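Local coordinates for protein REP-associated tyrosine transposase (Escherichia coli, PDB 4ER8) that binds hairpins of repetitive extragenic palindromes and cleaves and recombines the interspersed mosaic elements that contain them, at residues L56-H61 with G160-S165; T13-V18 with R110-Y115. All blocks are in the same frame, centred on the assembly; numbering follows the deposited sequence.

Contact 1. Residues L56-H61 with G160-S165; sequences LPEHMH and GERIIS. With NI (nickel (II) ion), chain C; nucleotides of chain B.
His59, His61 and Glu161 meet at a nickel ion, which ties 56-61 to 160-165. His59 NE2 binds nickel at 2.1 Å and His61 NE2 at 2.0 Å. Glu161 chelates it with both oxygens, OE1 at 2.3 Å and OE2 at 2.1 Å from the nickel. Its chain bends at chi2 (-83°), bringing the carboxylate to the metal, and crosses both histidine side chains at about a right angle. Imidazole nitrogens and a two-oxygen carboxylate suit a divalent ion; Asn119 and His123 complete the set.

Charge and hydrogen bonding form a second layer. Glu58 curls back on itself, chi2 54°, and its OE1 accepts a bond from His59 ND1 at 2.7 Å, on the syn side, tilted somewhat out of the carboxylate plane but nearly in the ring plane. This fixes the ring's rotation while NE2 faces the metal. The other oxygen, OE2, forms a salt bridge with Arg162 NH1 at 2.5 Å, at the edge of the guanidinium, although the N-H is poorly aligned. Replacing Glu58 with an alanine is likely to leave His59 ND1 without its acceptor, the ring freer to turn, and Arg162 without its carboxylate.

Backbone carbonyls of the C-terminal segment read DNA bases of chain B. Glu161 O accepts a hydrogen bond from N1 of DG4 at 2.6 Å, and Gly160 O accepts them from both N2 of DG4, at 2.8 Å, and N6 of DA3. Gly160 has a positive phi that would jam a CB against the preceding carbonyl, so these angles call for glycine.

His59-Met60-His61 is the HUH motif, with Met60 pointing away from 160-165, against Trp53 and Val18. It opens strand 59-65, between strands 49-55 and 13-19; helix 106-122 supplies Asn119, which Leu56 touches, and Ile116, on which His61 packs.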
ATOM      1  N   LEU A  56       4.116  -6.467   1.681  1.00 41.40           N
ATOM      2  CA  LEU A  56       5.237  -7.104   2.294  1.00 42.23           C
ATOM      3  C   LEU A  56       4.637  -8.212   3.131  1.00 43.26           C
ATOM      4  O   LEU A  56       3.399  -8.329   3.180  1.00 44.02           O
ATOM      5  CB  LEU A  56       6.101  -6.092   3.049  1.00 42.03           C
ATOM      6  CG  LEU A  56       6.765  -5.295   1.906  1.00 42.39           C
ATOM      7  CD1 LEU A  56       6.185  -3.893   1.745  1.00 40.75           C
ATOM      8  CD2 LEU A  56       8.277  -5.255   1.997  1.00 40.42           C
ATOM      9  N   PRO A  57       5.479  -9.067   3.740  1.00 43.58           N
ATOM     10  CA  PRO A  57       4.855 -10.144   4.496  1.00 44.15           C
ATOM     11  C   PRO A  57       3.991  -9.600   5.605  1.00 44.45           C
ATOM     12  O   PRO A  57       2.931 -10.161   5.868  1.00 45.21           O
ATOM     13  CB  PRO A  57       6.042 -10.909   5.075  1.00 44.75           C
ATOM     14  CG  PRO A  57       7.232 -10.481   4.227  1.00 44.95           C
ATOM     15  CD  PRO A  57       6.947  -9.072   3.855  1.00 43.41           C
ATOM     16  N   GLU A  58       4.396  -8.485   6.212  1.00 44.21           N
ATOM     17  CA  GLU A  58       3.658  -7.945   7.374  1.00 44.31           C
ATOM     18  C   GLU A  58       3.140  -6.499   7.315  1.00 43.32           C
ATOM     19  O   GLU A  58       2.749  -5.972   8.351  1.00 44.19           O
ATOM     20  CB  GLU A  58       4.479  -8.113   8.663  1.00 44.57           C
ATOM     21  CG  GLU A  58       5.965  -7.768   8.507  1.00 47.48           C
ATOM     22  CD  GLU A  58       6.191  -6.395   7.929  1.00 50.96           C
ATOM     23  OE1 GLU A  58       6.604  -6.290   6.755  1.00 54.86           O
ATOM     24  OE2 GLU A  58       5.955  -5.409   8.642  1.00 53.86           O
ATOM     25  N   HIS A  59       3.126  -5.863   6.145  1.00 41.83           N
ATOM     26  CA  HIS A  59       2.573  -4.513   5.978  1.00 39.70           C
ATOM     27  C   HIS A  59       2.558  -4.192   4.507  1.00 39.80           C
ATOM     28  O   HIS A  59       3.125  -4.937   3.698  1.00 40.02           O
ATOM     29  CB  HIS A  59       3.401  -3.462   6.748  1.00 39.03           C
ATOM     30  CG  HIS A  59       4.680  -3.040   6.083  1.00 38.25           C
ATOM     31  ND1 HIS A  59       5.776  -3.870   5.958  1.00 38.35           N
ATOM     32  CD2 HIS A  59       5.065  -1.838   5.578  1.00 37.14           C
ATOM     33  CE1 HIS A  59       6.772  -3.201   5.390  1.00 38.37           C
ATOM     34  NE2 HIS A  59       6.358  -1.970   5.132  1.00 34.95           N
ATOM     35  N   MET A  60       1.918  -3.096   4.141  1.00 38.80           N
ATOM     36  CA  MET A  60       1.856  -2.738   2.760  1.00 38.43           C
ATOM     37  C   MET A  60       1.821  -1.238   2.671  1.00 38.32           C
ATOM     38  O   MET A  60       1.435  -0.570   3.640  1.00 39.58           O
ATOM     39  CB  MET A  60       0.644  -3.389   2.083  1.00 38.07           C
ATOM     40  CG  MET A  60      -0.742  -2.967   2.524  1.00 40.83           C
ATOM     41  SD  MET A  60      -2.024  -4.259   2.110  1.00 45.04           S
ATOM     42  CE  MET A  60      -3.436  -3.562   2.876  1.00 44.49           C
ATOM     43  N   HIS A  61       2.251  -0.711   1.527  1.00 36.91           N
ATOM     44  CA  HIS A  61       2.164   0.693   1.211  1.00 35.27           C
ATOM     45  C   HIS A  61       1.490   0.807  -0.120  1.00 34.96           C
ATOM     46  O   HIS A  61       1.721  -0.036  -0.992  1.00 34.79           O
ATOM     47  CB  HIS A  61       3.549   1.256   1.030  1.00 34.86           C
ATOM     48  CG  HIS A  61       4.441   1.072   2.203  1.00 34.93           C
ATOM     49  ND1 HIS A  61       4.382   1.883   3.318  1.00 37.37           N
ATOM     50  CD2 HIS A  61       5.442   0.192   2.431  1.00 36.03           C
ATOM     51  CE1 HIS A  61       5.289   1.492   4.198  1.00 34.21           C
ATOM     52  NE2 HIS A  61       5.957   0.477   3.679  1.00 36.83           N
ATOM     53  N   GLY A 160       4.737   6.276   7.683  1.00 46.16           N
ATOM     54  CA  GLY A 160       3.887   5.336   8.365  1.00 45.73           C
ATOM     55  C   GLY A 160       4.508   4.014   8.760  1.00 45.84           C
ATOM     56  O   GLY A 160       3.833   3.192   9.388  1.00 44.44           O
ATOM     57  N   GLU A 161       5.777   3.773   8.401  1.00 46.04           N
ATOM     58  CA  GLU A 161       6.441   2.516   8.838  1.00 46.33           C
ATOM     59  C   GLU A 161       6.386   2.284  10.365  1.00 47.18           C
ATOM     60  O   GLU A 161       6.414   3.236  11.176  1.00 45.79           O
ATOM     61  CB  GLU A 161       7.887   2.406   8.357  1.00 45.79           C
ATOM     62  CG  GLU A 161       8.130   2.633   6.847  1.00 46.24           C
ATOM     63  CD  GLU A 161       7.893   1.417   5.979  1.00 46.25           C
ATOM     64  OE1 GLU A 161       7.285   0.417   6.431  1.00 47.73           O
ATOM     65  OE2 GLU A 161       8.318   1.448   4.805  1.00 47.58           O
ATOM     66  N   ARG A 162       6.304   1.001  10.743  1.00 48.74           N
ATOM     67  CA  ARG A 162       6.420   0.601  12.140  1.00 49.94           C
ATOM     68  C   ARG A 162       7.765   1.052  12.717  1.00 51.39           C
ATOM     69  O   ARG A 162       8.774   1.101  11.996  1.00 51.15           O
ATOM     70  CB  ARG A 162       6.176  -0.893  12.308  1.00 48.97           C
ATOM     71  CG  ARG A 162       7.343  -1.764  12.071  1.00 50.19           C
ATOM     72  CD  ARG A 162       6.900  -3.173  11.604  1.00 51.87           C
ATOM     73  NE  ARG A 162       5.900  -3.735  12.482  1.00 49.94           N
ATOM     74  CZ  ARG A 162       4.946  -4.573  12.109  1.00 50.22           C
ATOM     75  NH1 ARG A 162       4.839  -4.972  10.854  1.00 48.78           N
ATOM     76  NH2 ARG A 162       4.078  -5.004  13.014  1.00 51.88           N
ATOM     77  N   ILE A 163       7.738   1.440  13.992  1.00 53.33           N
ATOM     78  CA  ILE A 163       8.931   1.813  14.752  1.00 56.15           C
ATOM     79  C   ILE A 163       9.960   0.680  14.691  1.00 57.87           C
ATOM     80  O   ILE A 163       9.614  -0.484  14.937  1.00 57.64           O
ATOM     81  CB  ILE A 163       8.577   2.162  16.244  1.00 56.06           C
ATOM     82  CG1 ILE A 163       7.481   1.238  16.803  1.00 58.88           C
ATOM     83  CG2 ILE A 163       8.006   3.583  16.362  1.00 55.93           C
ATOM     84  CD1 ILE A 163       7.746  -0.370  16.772  1.00 60.29           C
ATOM     85  N   ILE A 164      11.206   1.004  14.322  1.00 60.36           N
ATOM     86  CA  ILE A 164      12.284  -0.007  14.308  1.00 62.66           C
ATOM     87  C   ILE A 164      12.902  -0.097  15.696  1.00 63.78           C
ATOM     88  O   ILE A 164      13.645   0.791  16.133  1.00 63.40           O
ATOM     89  CB  ILE A 164      13.398   0.179  13.166  1.00 63.04           C
ATOM     90  CG1 ILE A 164      13.970   1.616  13.104  1.00 64.18           C
ATOM     91  CG2 ILE A 164      12.867  -0.261  11.785  1.00 62.96           C
ATOM     92  CD1 ILE A 164      15.417   1.710  12.552  1.00 65.52           C
ATOM     93  N   SER A 165      12.550  -1.164  16.401  1.00 65.43           N
ATOM     94  CA  SER A 165      13.153  -1.446  17.696  1.00 67.17           C
ATOM     95  C   SER A 165      13.823  -2.840  17.722  1.00 67.75           C
ATOM     96  O   SER A 165      14.818  -3.092  17.018  1.00 68.18           O
ATOM     97  CB  SER A 165      12.107  -1.273  18.809  1.00 67.46           C
ATOM     98  OG  SER A 165      12.157  -2.352  19.731  1.00 68.67           O
TER
HETATM   99 NI    NI C 201       7.583  -0.468   4.354  1.00 38.93          NI
ATOM    100  P    DG B   4      -0.418   7.435  18.251  1.00 43.95           P
ATOM    101  OP1  DG B   4      -1.725   7.733  18.872  1.00 44.04           O
ATOM    102  OP2  DG B   4       0.866   7.938  18.783  1.00 41.59           O
ATOM    103  O5'  DG B   4      -0.351   5.845  18.238  1.00 42.06           O
ATOM    104  C5'  DG B   4      -1.357   5.060  17.654  1.00 42.89           C
ATOM    105  C4'  DG B   4      -0.771   3.688  17.381  1.00 43.96           C
ATOM    106  O4'  DG B   4       0.336   3.894  16.464  1.00 45.06           O
ATOM    107  C3'  DG B   4      -0.169   2.944  18.579  1.00 43.89           C
ATOM    108  O3'  DG B   4      -0.287   1.573  18.329  1.00 46.20           O
ATOM    109  C2'  DG B   4       1.310   3.326  18.521  1.00 41.98           C
ATOM    110  C1'  DG B   4       1.522   3.279  17.013  1.00 42.60           C
ATOM    111  N9   DG B   4       2.687   4.015  16.487  1.00 39.55           N
ATOM    112  C8   DG B   4       3.411   5.007  17.101  1.00 38.15           C
ATOM    113  N7   DG B   4       4.378   5.502  16.385  1.00 36.38           N
ATOM    114  C5   DG B   4       4.291   4.791  15.196  1.00 37.89           C
ATOM    115  C6   DG B   4       5.075   4.887  13.995  1.00 39.52           C
ATOM    116  O6   DG B   4       6.043   5.660  13.786  1.00 40.71           O
ATOM    117  N1   DG B   4       4.665   4.002  12.980  1.00 32.55           N
ATOM    118  C2   DG B   4       3.610   3.160  13.114  1.00 32.77           C
ATOM    119  N2   DG B   4       3.376   2.364  12.067  1.00 31.05           N
ATOM    120  N3   DG B   4       2.866   3.052  14.225  1.00 36.68           N
ATOM    121  C4   DG B   4       3.254   3.893  15.232  1.00 37.05           C
ATOM    122  P    DA B   3      -0.088  12.106  15.049  1.00 39.60           P
ATOM    123  OP1  DA B   3      -1.408  11.662  15.502  1.00 39.72           O
ATOM    124  OP2  DA B   3       0.515  13.136  15.901  1.00 44.55           O
ATOM    125  O5'  DA B   3       1.032  11.005  14.764  1.00 38.22           O
ATOM    126  C5'  DA B   3       0.805   9.899  13.918  1.00 39.10           C
ATOM    127  C4'  DA B   3      -0.057   8.865  14.659  1.00 38.96           C
ATOM    128  O4'  DA B   3      -0.356   7.756  13.784  1.00 36.53           O
ATOM    129  C3'  DA B   3       0.507   8.254  15.916  1.00 36.67           C
ATOM    130  O3'  DA B   3      -0.571   7.906  16.689  1.00 40.56           O
ATOM    131  C2'  DA B   3       1.188   7.004  15.373  1.00 38.64           C
ATOM    132  C1'  DA B   3       0.177   6.569  14.305  1.00 38.27           C
ATOM    133  N9   DA B   3       0.636   5.868  13.103  1.00 36.36           N
ATOM    134  C8   DA B   3       1.803   6.031  12.407  1.00 35.71           C
ATOM    135  N7   DA B   3       1.888   5.261  11.349  1.00 35.07           N
ATOM    136  C5   DA B   3       0.705   4.536  11.357  1.00 34.48           C
ATOM    137  C6   DA B   3       0.183   3.536  10.499  1.00 35.70           C
ATOM    138  N6   DA B   3       0.797   3.043   9.384  1.00 35.87           N
ATOM    139  N1   DA B   3      -1.044   3.076  10.810  1.00 34.92           N
ATOM    140  C2   DA B   3      -1.659   3.553  11.882  1.00 34.50           C
ATOM    141  N3   DA B   3      -1.255   4.459  12.759  1.00 34.34           N
ATOM    142  C4   DA B   3      -0.067   4.919  12.421  1.00 33.83           C
TER

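Contact 2. Residues T13-V18 with R110-Y115. With nucleotides of chain B.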
ATOM      1  N   THR A  13      -5.528  12.039  -4.652  1.00 37.80           N
ATOM      2  CA  THR A  13      -4.603  10.954  -4.728  1.00 36.16           C
ATOM      3  C   THR A  13      -3.905  10.904  -3.388  1.00 35.99           C
ATOM      4  O   THR A  13      -3.602  11.952  -2.821  1.00 36.93           O
ATOM      5  CB  THR A  13      -3.617  11.207  -5.886  1.00 36.37           C
ATOM      6  OG1 THR A  13      -4.330  11.068  -7.141  1.00 37.32           O
ATOM      7  CG2 THR A  13      -2.468  10.195  -5.859  1.00 34.20           C
ATOM      8  N   TRP A  14      -3.660   9.706  -2.863  1.00 34.87           N
ATOM      9  CA  TRP A  14      -3.004   9.574  -1.581  1.00 34.03           C
ATOM     10  C   TRP A  14      -2.101   8.345  -1.514  1.00 34.22           C
ATOM     11  O   TRP A  14      -2.234   7.386  -2.305  1.00 33.71           O
ATOM     12  CB  TRP A  14      -4.022   9.396  -0.454  1.00 33.91           C
ATOM     13  CG  TRP A  14      -5.045  10.470  -0.192  1.00 33.04           C
ATOM     14  CD1 TRP A  14      -4.983  11.446   0.784  1.00 33.75           C
ATOM     15  CD2 TRP A  14      -6.314  10.626  -0.826  1.00 28.90           C
ATOM     16  NE1 TRP A  14      -6.138  12.197   0.766  1.00 33.35           N
ATOM     17  CE2 TRP A  14      -6.957  11.718  -0.219  1.00 31.49           C
ATOM     18  CE3 TRP A  14      -6.958   9.957  -1.854  1.00 30.02           C
ATOM     19  CZ2 TRP A  14      -8.192  12.165  -0.628  1.00 33.25           C
ATOM     20  CZ3 TRP A  14      -8.166  10.365  -2.243  1.00 30.03           C
ATOM     21  CH2 TRP A  14      -8.794  11.466  -1.633  1.00 32.70           C
ATOM     22  N   PHE A  15      -1.221   8.383  -0.507  1.00 33.77           N
ATOM     23  CA  PHE A  15      -0.280   7.324  -0.195  1.00 32.43           C
ATOM     24  C   PHE A  15      -0.703   6.783   1.163  1.00 32.45           C
ATOM     25  O   PHE A  15      -1.073   7.589   2.040  1.00 32.38           O
ATOM     26  CB  PHE A  15       1.102   7.929  -0.047  1.00 32.22           C
ATOM     27  CG  PHE A  15       2.137   6.962   0.498  1.00 30.57           C
ATOM     28  CD1 PHE A  15       2.791   6.104  -0.329  1.00 28.16           C
ATOM     29  CD2 PHE A  15       2.414   6.907   1.856  1.00 29.70           C
ATOM     30  CE1 PHE A  15       3.729   5.203   0.180  1.00 30.12           C
ATOM     31  CE2 PHE A  15       3.337   6.043   2.357  1.00 28.64           C
ATOM     32  CZ  PHE A  15       4.016   5.203   1.518  1.00 29.46           C
ATOM     33  N   PHE A  16      -0.629   5.459   1.347  1.00 31.06           N
ATOM     34  CA  PHE A  16      -1.102   4.840   2.578  1.00 31.11           C
ATOM     35  C   PHE A  16      -0.145   3.756   3.008  1.00 32.10           C
ATOM     36  O   PHE A  16       0.576   3.216   2.188  1.00 33.01           O
ATOM     37  CB  PHE A  16      -2.478   4.190   2.411  1.00 30.77           C
ATOM     38  CG  PHE A  16      -3.562   5.095   1.926  1.00 27.80           C
ATOM     39  CD1 PHE A  16      -3.979   5.043   0.626  1.00 29.44           C
ATOM     40  CD2 PHE A  16      -4.192   5.948   2.759  1.00 30.42           C
ATOM     41  CE1 PHE A  16      -5.041   5.813   0.161  1.00 30.02           C
ATOM     42  CE2 PHE A  16      -5.264   6.768   2.293  1.00 31.61           C
ATOM     43  CZ  PHE A  16      -5.680   6.686   0.990  1.00 28.13           C
ATOM     44  N   THR A  17      -0.145   3.435   4.297  1.00 32.93           N
ATOM     45  CA  THR A  17       0.731   2.416   4.867  1.00 33.53           C
ATOM     46  C   THR A  17      -0.186   1.713   5.836  1.00 34.98           C
ATOM     47  O   THR A  17      -0.800   2.353   6.736  1.00 35.34           O
ATOM     48  CB  THR A  17       1.934   3.023   5.647  1.00 33.44           C
ATOM     49  OG1 THR A  17       2.875   3.623   4.734  1.00 34.05           O
ATOM     50  CG2 THR A  17       2.694   1.934   6.398  1.00 34.98           C
ATOM     51  N   VAL A  18      -0.351   0.406   5.628  1.00 35.47           N
ATOM     52  CA  VAL A  18      -1.170  -0.400   6.522  1.00 35.99           C
ATOM     53  C   VAL A  18      -0.272  -1.531   7.054  1.00 37.68           C
ATOM     54  O   VAL A  18       0.390  -2.271   6.290  1.00 38.17           O
ATOM     55  CB  VAL A  18      -2.353  -0.941   5.799  1.00 35.82           C
ATOM     56  CG1 VAL A  18      -3.047  -1.929   6.629  1.00 37.05           C
ATOM     57  CG2 VAL A  18      -3.301   0.194   5.351  1.00 36.19           C
ATOM     58  N   ARG A 110       5.923  10.652  -7.782  1.00 43.14           N
ATOM     59  CA  ARG A 110       7.055   9.796  -8.120  1.00 42.58           C
ATOM     60  C   ARG A 110       7.912   9.388  -6.915  1.00 42.51           C
ATOM     61  O   ARG A 110       8.311   8.222  -6.856  1.00 43.13           O
ATOM     62  CB  ARG A 110       7.926  10.437  -9.176  1.00 42.49           C
ATOM     63  CG  ARG A 110       7.290  10.425 -10.535  1.00 43.45           C
ATOM     64  CD  ARG A 110       7.799  11.621 -11.303  1.00 45.19           C
ATOM     65  NE  ARG A 110       7.223  11.766 -12.643  1.00 45.70           N
ATOM     66  CZ  ARG A 110       7.819  12.448 -13.621  1.00 42.18           C
ATOM     67  NH1 ARG A 110       8.992  13.028 -13.392  1.00 40.36           N
ATOM     68  NH2 ARG A 110       7.257  12.534 -14.812  1.00 38.80           N
ATOM     69  N   HIS A 111       8.202  10.288  -5.970  1.00 40.92           N
ATOM     70  CA  HIS A 111       9.007   9.864  -4.815  1.00 40.65           C
ATOM     71  C   HIS A 111       8.261   8.757  -4.107  1.00 39.67           C
ATOM     72  O   HIS A 111       8.851   7.784  -3.627  1.00 39.31           O
ATOM     73  CB  HIS A 111       9.360  10.995  -3.819  1.00 40.54           C
ATOM     74  CG  HIS A 111      10.382  11.970  -4.337  1.00 46.24           C
ATOM     75  ND1 HIS A 111      10.515  13.257  -3.841  1.00 50.74           N
ATOM     76  CD2 HIS A 111      11.314  11.856  -5.325  1.00 47.84           C
ATOM     77  CE1 HIS A 111      11.492  13.881  -4.481  1.00 49.28           C
ATOM     78  NE2 HIS A 111      11.976  13.061  -5.402  1.00 48.91           N
ATOM     79  N   HIS A 112       6.944   8.899  -4.045  1.00 38.83           N
ATOM     80  CA  HIS A 112       6.182   7.903  -3.342  1.00 37.55           C
ATOM     81  C   HIS A 112       6.002   6.647  -4.179  1.00 37.54           C
ATOM     82  O   HIS A 112       5.961   5.573  -3.597  1.00 38.67           O
ATOM     83  CB  HIS A 112       4.857   8.440  -2.824  1.00 36.47           C
ATOM     84  CG  HIS A 112       4.993   9.289  -1.610  1.00 33.03           C
ATOM     85  ND1 HIS A 112       5.295  10.635  -1.668  1.00 30.82           N
ATOM     86  CD2 HIS A 112       4.807   9.003  -0.301  1.00 27.31           C
ATOM     87  CE1 HIS A 112       5.340  11.125  -0.439  1.00 24.88           C
ATOM     88  NE2 HIS A 112       5.045  10.158   0.403  1.00 23.58           N
ATOM     89  N   VAL A 113       5.931   6.730  -5.509  1.00 36.81           N
ATOM     90  CA  VAL A 113       5.820   5.465  -6.265  1.00 37.03           C
ATOM     91  C   VAL A 113       7.152   4.690  -6.117  1.00 37.45           C
ATOM     92  O   VAL A 113       7.150   3.486  -5.886  1.00 38.18           O
ATOM     93  CB  VAL A 113       5.487   5.623  -7.778  1.00 37.47           C
ATOM     94  CG1 VAL A 113       5.611   4.288  -8.460  1.00 37.50           C
ATOM     95  CG2 VAL A 113       4.080   6.226  -8.068  1.00 35.86           C
ATOM     96  N   ASP A 114       8.275   5.393  -6.251  1.00 36.86           N
ATOM     97  CA  ASP A 114       9.592   4.829  -6.142  1.00 36.73           C
ATOM     98  C   ASP A 114       9.686   4.173  -4.762  1.00 37.53           C
ATOM     99  O   ASP A 114      10.095   2.988  -4.619  1.00 37.56           O
ATOM    100  CB  ASP A 114      10.652   5.937  -6.195  1.00 36.36           C
ATOM    101  CG  ASP A 114      10.837   6.574  -7.589  1.00 38.19           C
ATOM    102  OD1 ASP A 114      10.302   6.130  -8.642  1.00 35.96           O
ATOM    103  OD2 ASP A 114      11.589   7.561  -7.608  1.00 38.36           O
ATOM    104  N   TYR A 115       9.306   4.951  -3.745  1.00 36.99           N
ATOM    105  CA  TYR A 115       9.381   4.494  -2.386  1.00 36.66           C
ATOM    106  C   TYR A 115       8.650   3.168  -2.282  1.00 37.69           C
ATOM    107  O   TYR A 115       9.083   2.251  -1.562  1.00 38.05           O
ATOM    108  CB  TYR A 115       8.699   5.468  -1.455  1.00 35.38           C
ATOM    109  CG  TYR A 115       8.927   5.067  -0.020  1.00 35.39           C
ATOM    110  CD1 TYR A 115       9.959   5.638   0.738  1.00 32.13           C
ATOM    111  CD2 TYR A 115       8.128   4.103   0.589  1.00 35.91           C
ATOM    112  CE1 TYR A 115      10.153   5.288   2.071  1.00 30.44           C
ATOM    113  CE2 TYR A 115       8.317   3.746   1.944  1.00 34.52           C
ATOM    114  CZ  TYR A 115       9.333   4.341   2.665  1.00 33.43           C
ATOM    115  OH  TYR A 115       9.552   3.946   3.971  1.00 37.11           O
TER
ATOM    116  P    DA B   3      -0.088  12.106  15.049  1.00 39.60           P
ATOM    117  OP1  DA B   3      -1.408  11.662  15.502  1.00 39.72           O
ATOM    118  OP2  DA B   3       0.515  13.136  15.901  1.00 44.55           O
ATOM    119  O5'  DA B   3       1.032  11.005  14.764  1.00 38.22           O
ATOM    120  C5'  DA B   3       0.805   9.899  13.918  1.00 39.10           C
ATOM    121  C4'  DA B   3      -0.057   8.865  14.659  1.00 38.96           C
ATOM    122  O4'  DA B   3      -0.356   7.756  13.784  1.00 36.53           O
ATOM    123  C3'  DA B   3       0.507   8.254  15.916  1.00 36.67           C
ATOM    124  O3'  DA B   3      -0.571   7.906  16.689  1.00 40.56           O
ATOM    125  C2'  DA B   3       1.188   7.004  15.373  1.00 38.64           C
ATOM    126  C1'  DA B   3       0.177   6.569  14.305  1.00 38.27           C
ATOM    127  N9   DA B   3       0.636   5.868  13.103  1.00 36.36           N
ATOM    128  C8   DA B   3       1.803   6.031  12.407  1.00 35.71           C
ATOM    129  N7   DA B   3       1.888   5.261  11.349  1.00 35.07           N
ATOM    130  C5   DA B   3       0.705   4.536  11.357  1.00 34.48           C
ATOM    131  C6   DA B   3       0.183   3.536  10.499  1.00 35.70           C
ATOM    132  N6   DA B   3       0.797   3.043   9.384  1.00 35.87           N
ATOM    133  N1   DA B   3      -1.044   3.076  10.810  1.00 34.92           N
ATOM    134  C2   DA B   3      -1.659   3.553  11.882  1.00 34.50           C
ATOM    135  N3   DA B   3      -1.255   4.459  12.759  1.00 34.34           N
ATOM    136  C4   DA B   3      -0.067   4.919  12.421  1.00 33.83           C
TER
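Phe15, on strand 13-18, lays one face of its ring against His112 of helix 110-115 and turns its far end to Tyr115. Phe15 CB already lies 3.9 Å from His112 CD2. With chi1 at 171°, CG swings anti to the backbone N and carries the ring from the sheet toward the helix. Phe15 CG then meets His112 CD2 at 3.5 Å. On one flank, Phe15 CD1 is also 3.5 Å from His112 CD2 and approaches His112 CB at 4.0 Å. Its counterpart CD2 stands 3.8 Å from the same CD2 of His112. One imidazole carbon therefore sits over the near half of the phenyl face, displaced toward its rim. Beyond it, Phe15 CE1 lies near the plane of the His112 ring, at its edge, and at the tip Phe15 CZ touches Tyr115 CD2 at 4.4 Å.

The two rings are inclined at 58°, neither stacked nor edge-to-face, with centroids of Phe15 and His112 4.8 Å apart. His112 offers a carbon to the apolar face while its ND1 bonds to Asp108 O, one turn earlier in the helix, so the ring's polar need is met away from the phenyl group. Phenylalanine suits this buried place because a flat apolar ring can pack between sheet and helix, where Ile63 and Ile116 also touch it. Tyr115 works in both settings: its ring borders Phe15 while its OH hydrogen-bonds to Glu161 OE2.

Thr17, further along the strand, presents its carbonyl O to N6 of DA3 of chain B in a weak hydrogen bond. A helix packed through aromatic side chains on an antiparallel, RNA-recognition-motif-like sheet fits the HUH transposase domain; such enzymes use a tyrosine nucleophile, and the place of Tyr115 beside the metal is consistent with that role.

Overall arrangement
The two contacts lie 14 Å apart, centre to centre, on neighbouring strands of one antiparallel sheet. Met60 N bonds to Val18 O at 2.8 Å, tying the strands, and His61 ND1 reaches Thr17 OG1 at 2.7 Å, which is consistent with a part for contact 2 in setting the ring of His61. From the helix side, Tyr115 OH lies 2.9 Å from Glu161 OE2, and the Tyr115 side chain comes within about 5 Å of the nickel. The DNA also spans both, since N6 of DA3 is shared by Gly160 O and, weakly, Thr17 O. Contact 1 thus builds the metal site, and contact 2 seats the helix that carries Tyr115 beside it.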